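Local atomic coordinates of coat protein (Leviviridae sp., PDB entry 6YFR), a protein that forms the shell of a virus-like particle of a single-stranded RNA bacteriophage and probably encloses the RNA genome in the phage itself. Residues S40-A43 against R44-I48; T88-A91 against A92-D96. All blocks are in the same frame, centred on the assembly; numbering follows the deposited sequence.

Contact 1 of 2, residues S40-A43 against R44-I48; sequences SINA and RKSNI
Ile41 and Ile48 face each other as an antiparallel, non-hydrogen-bonded pair where strands 34-41 and 47-59 approach the end of their hairpin. Their side chains lie on the same face of the sheet and cross at a slant, CG2 of Ile41 resting 3.8 Å from CG1 of Ile48. Beside this pair a CA-H...O contact runs from Ile48 CA to Ser40 O, 3.3 Å. The closing backbone bond runs from Asn42 N to Asn47 O at 2.9 Å.

Beyond it the chain reverses through a type I turn at Ala43 and Arg44, marked by a weak bond from Lys45 N to Asn42 O (3.1 Å), and Lys45 itself takes a left-handed backbone conformation. Asn42 holds the inner side of this bend. The side chain leaves with chi1 at -165°, CG pointing opposite the backbone N, and this carries ND2 across the bend to donate to Ser46 OG (3.2 Å), the hydroxyl sitting close to the amide plane. The same amide turns OD1 back to Ala43 N, a weak bond of 2.7 Å.

The outer side is looser. Ala43, Arg44 and Lys45 are exposed; Arg44 runs out in an extended chain, and of Lys45 it is CG that passes the turn, 3.9 Å from Asn42 O. At the strand end the surroundings close in again: Ile48 is buried, with backbone bonds to Leu81 and packing against Gly115 of a second subunit. The chemistry implies a reversal fixed mainly by polar groups, since one asparagine uses its backbone N, backbone O and ND2 to span the bend, while OD1 holds the adjoining Ala43 N and the basic chains are left facing solvent.

Contact 2 of 2, residues T88-A91 against A92-D96; sequences TDVA and ARTVD
Asp89 and Arg93 meet at the start of helix 90-107, where the i to i+4 backbone pattern of an alpha-helix is set up. Arg93 N donates to Asp89 O at 2.9 Å, and the methylene CG of Arg93 lies alongside CB of Asp89, 4.0 Å away. The next two bonds follow at once: Thr94 N to Val90 O (2.9 Å) and Val95 N to Ala91 O (3.0 Å). Thr94 adds a hydroxyl to this pair of carbonyls. At chi1 49° its OG1 sits between backbone N and carbonyl carbon and turns back along the helix toward the carbonyls of Val90 and Ala91.

Arg93 is positioned from further along the helix. Bent at chi2 and chi3, it curls toward Asp96 and forms a salt bridge, NE to OD2 at 2.8 Å, backed by a weak bond from NH2, whereas the Asp89 carboxylate stays beyond salt-bridge distance. NE comes to OD2 on the anti side of that oxygen, 28° out of the carboxylate plane. Outside this shell lies a second subunit, whose sheet residues Tyr56 and Ile73 pack on Arg93 and Thr94, consistent with the interlocked dimer of leviviral coat proteins. The other Asp96 oxygen, OD1, is hydrogen-bonded to N of Ala1 of that subunit.

Contact 1 closes a hairpin of the sheet before contact 2 opens the helix that follows the last strand of the chain. Their centres are about 18 Å apart and their nearest atoms about 8 Å, so the two do not touch. Strand 70-82 lies between them in sequence, and Gln83 beyond its end bonds back to the backbone of Ser46 in contact 1. Each contact also meets another copy of the protein, but unequally: such a copy reaches contact 1 through Ile48 alone, whereas seven residues of contact 2 are met. The helix start thus takes a larger share in the subunit interface than the hairpin end.

Contact 1 of 2, residues S40-A43 against R44-I48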
# COMPACT_ATOMS: atom_id res chain seq x y z
N SER A 40 24.73 -37.82 51.88
CA SER A 40 24.04 -36.65 51.35
C SER A 40 22.54 -36.72 51.61
O SER A 40 21.95 -37.80 51.64
CB SER A 40 24.30 -36.50 49.84
OG SER A 40 24.11 -37.73 49.16
N ILE A 41 21.92 -35.55 51.80
CA ILE A 41 20.48 -35.49 52.05
C ILE A 41 19.75 -35.25 50.74
O ILE A 41 20.25 -34.59 49.82
CB ILE A 41 20.13 -34.40 53.08
CG1 ILE A 41 20.77 -33.06 52.71
CG2 ILE A 41 20.51 -34.84 54.48
CD1 ILE A 41 20.33 -31.92 53.60
N ASN A 42 18.55 -35.82 50.65
CA ASN A 42 17.70 -35.60 49.50
C ASN A 42 17.16 -34.17 49.52
O ASN A 42 17.21 -33.46 50.53
CB ASN A 42 16.56 -36.61 49.49
CG ASN A 42 15.84 -36.67 48.16
OD1 ASN A 42 16.35 -36.17 47.15
ND2 ASN A 42 14.66 -37.28 48.14
N ALA A 43 16.63 -33.74 48.37
CA ALA A 43 16.04 -32.41 48.28
C ALA A 43 14.88 -32.26 49.24
O ALA A 43 14.84 -31.32 50.05
CB ALA A 43 15.60 -32.13 46.84
N ARG A 44 13.92 -33.18 49.19
CA ARG A 44 12.79 -33.16 50.12
C ARG A 44 13.16 -33.63 51.51
O ARG A 44 12.27 -33.70 52.37
CB ARG A 44 11.64 -34.00 49.57
CG ARG A 44 11.14 -33.56 48.20
CD ARG A 44 9.93 -34.37 47.75
NE ARG A 44 9.43 -33.94 46.45
CZ ARG A 44 8.37 -34.46 45.84
NH1 ARG A 44 7.68 -35.43 46.42
NH2 ARG A 44 7.99 -34.00 44.65
N LYS A 45 14.43 -33.96 51.76
CA LYS A 45 14.91 -34.42 53.07
C LYS A 45 14.19 -35.68 53.52
O LYS A 45 13.99 -35.90 54.72
CB LYS A 45 14.77 -33.32 54.13
CG LYS A 45 15.54 -32.05 53.81
CD LYS A 45 15.59 -31.15 55.03
CE LYS A 45 14.20 -30.96 55.63
NZ LYS A 45 14.24 -30.22 56.92
N SER A 46 13.78 -36.52 52.57
CA SER A 46 13.17 -37.80 52.91
C SER A 46 14.20 -38.91 53.09
O SER A 46 14.02 -39.76 53.97
CB SER A 46 12.15 -38.20 51.84
OG SER A 46 12.74 -38.22 50.55
N ASN A 47 15.27 -38.90 52.30
CA ASN A 47 16.29 -39.93 52.37
C ASN A 47 17.65 -39.31 52.65
O ASN A 47 17.93 -38.18 52.25
CB ASN A 47 16.38 -40.73 51.05
CG ASN A 47 15.15 -41.57 50.79
OD1 ASN A 47 14.38 -41.87 51.70
ND2 ASN A 47 14.96 -41.96 49.53
N ILE A 48 18.50 -40.07 53.34
CA ILE A 48 19.93 -39.83 53.34
C ILE A 48 20.57 -40.94 52.51
O ILE A 48 20.33 -42.13 52.76
CB ILE A 48 20.53 -39.79 54.75
CG1 ILE A 48 20.08 -38.52 55.47
CG2 ILE A 48 22.05 -39.81 54.68
CD1 ILE A 48 20.71 -38.34 56.84

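Contact 2 of 2, residues T88-A91 against A92-D96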
# COMPACT_ATOMS: atom_id res chain seq x y z
N THR A 88 8.85 -48.36 62.76
CA THR A 88 10.02 -48.68 63.57
C THR A 88 10.85 -49.83 63.00
O THR A 88 11.95 -50.08 63.49
CB THR A 88 9.59 -49.02 65.00
OG1 THR A 88 8.79 -50.21 64.99
CG2 THR A 88 8.79 -47.87 65.59
N ASP A 89 10.35 -50.52 61.96
CA ASP A 89 11.12 -51.58 61.33
C ASP A 89 12.24 -51.05 60.43
O ASP A 89 13.04 -51.86 59.95
CB ASP A 89 10.21 -52.48 60.49
CG ASP A 89 9.15 -53.18 61.31
OD1 ASP A 89 9.33 -53.28 62.53
OD2 ASP A 89 8.14 -53.62 60.72
N VAL A 90 12.29 -49.74 60.19
CA VAL A 90 13.17 -49.20 59.16
C VAL A 90 14.63 -49.54 59.46
O VAL A 90 15.39 -49.92 58.56
CB VAL A 90 12.95 -47.69 59.01
CG1 VAL A 90 14.05 -47.07 58.15
CG2 VAL A 90 11.59 -47.42 58.39
N ALA A 91 15.05 -49.41 60.72
CA ALA A 91 16.45 -49.65 61.05
C ALA A 91 16.84 -51.10 60.83
O ALA A 91 17.83 -51.40 60.13
CB ALA A 91 16.72 -49.23 62.50
N ALA A 92 16.08 -52.03 61.41
CA ALA A 92 16.39 -53.45 61.25
C ALA A 92 16.31 -53.87 59.79
O ALA A 92 17.12 -54.69 59.34
CB ALA A 92 15.44 -54.30 62.10
N ARG A 93 15.36 -53.31 59.04
CA ARG A 93 15.23 -53.70 57.64
C ARG A 93 16.34 -53.11 56.78
O ARG A 93 16.78 -53.77 55.83
CB ARG A 93 13.85 -53.30 57.11
CG ARG A 93 12.68 -54.06 57.74
CD ARG A 93 12.81 -55.58 57.59
NE ARG A 93 13.58 -56.20 58.67
CZ ARG A 93 13.07 -56.55 59.84
NH1 ARG A 93 11.79 -56.36 60.10
NH2 ARG A 93 13.86 -57.10 60.76
N THR A 94 16.81 -51.90 57.08
CA THR A 94 17.99 -51.38 56.39
C THR A 94 19.21 -52.25 56.67
O THR A 94 20.01 -52.52 55.77
CB THR A 94 18.26 -49.93 56.79
OG1 THR A 94 18.24 -49.82 58.22
CG2 THR A 94 17.21 -49.00 56.20
N VAL A 95 19.35 -52.70 57.92
CA VAL A 95 20.43 -53.63 58.25
C VAL A 95 20.29 -54.91 57.43
O VAL A 95 21.27 -55.41 56.87
CB VAL A 95 20.44 -53.93 59.76
CG1 VAL A 95 21.32 -55.13 60.05
CG2 VAL A 95 20.92 -52.72 60.54
N ASP A 96 19.07 -55.45 57.36
CA ASP A 96 18.84 -56.67 56.60
C ASP A 96 19.16 -56.46 55.12
O ASP A 96 19.71 -57.35 54.47
CB ASP A 96 17.40 -57.14 56.77
CG ASP A 96 17.11 -57.61 58.18
OD1 ASP A 96 18.07 -57.93 58.91
OD2 ASP A 96 15.91 -57.67 58.56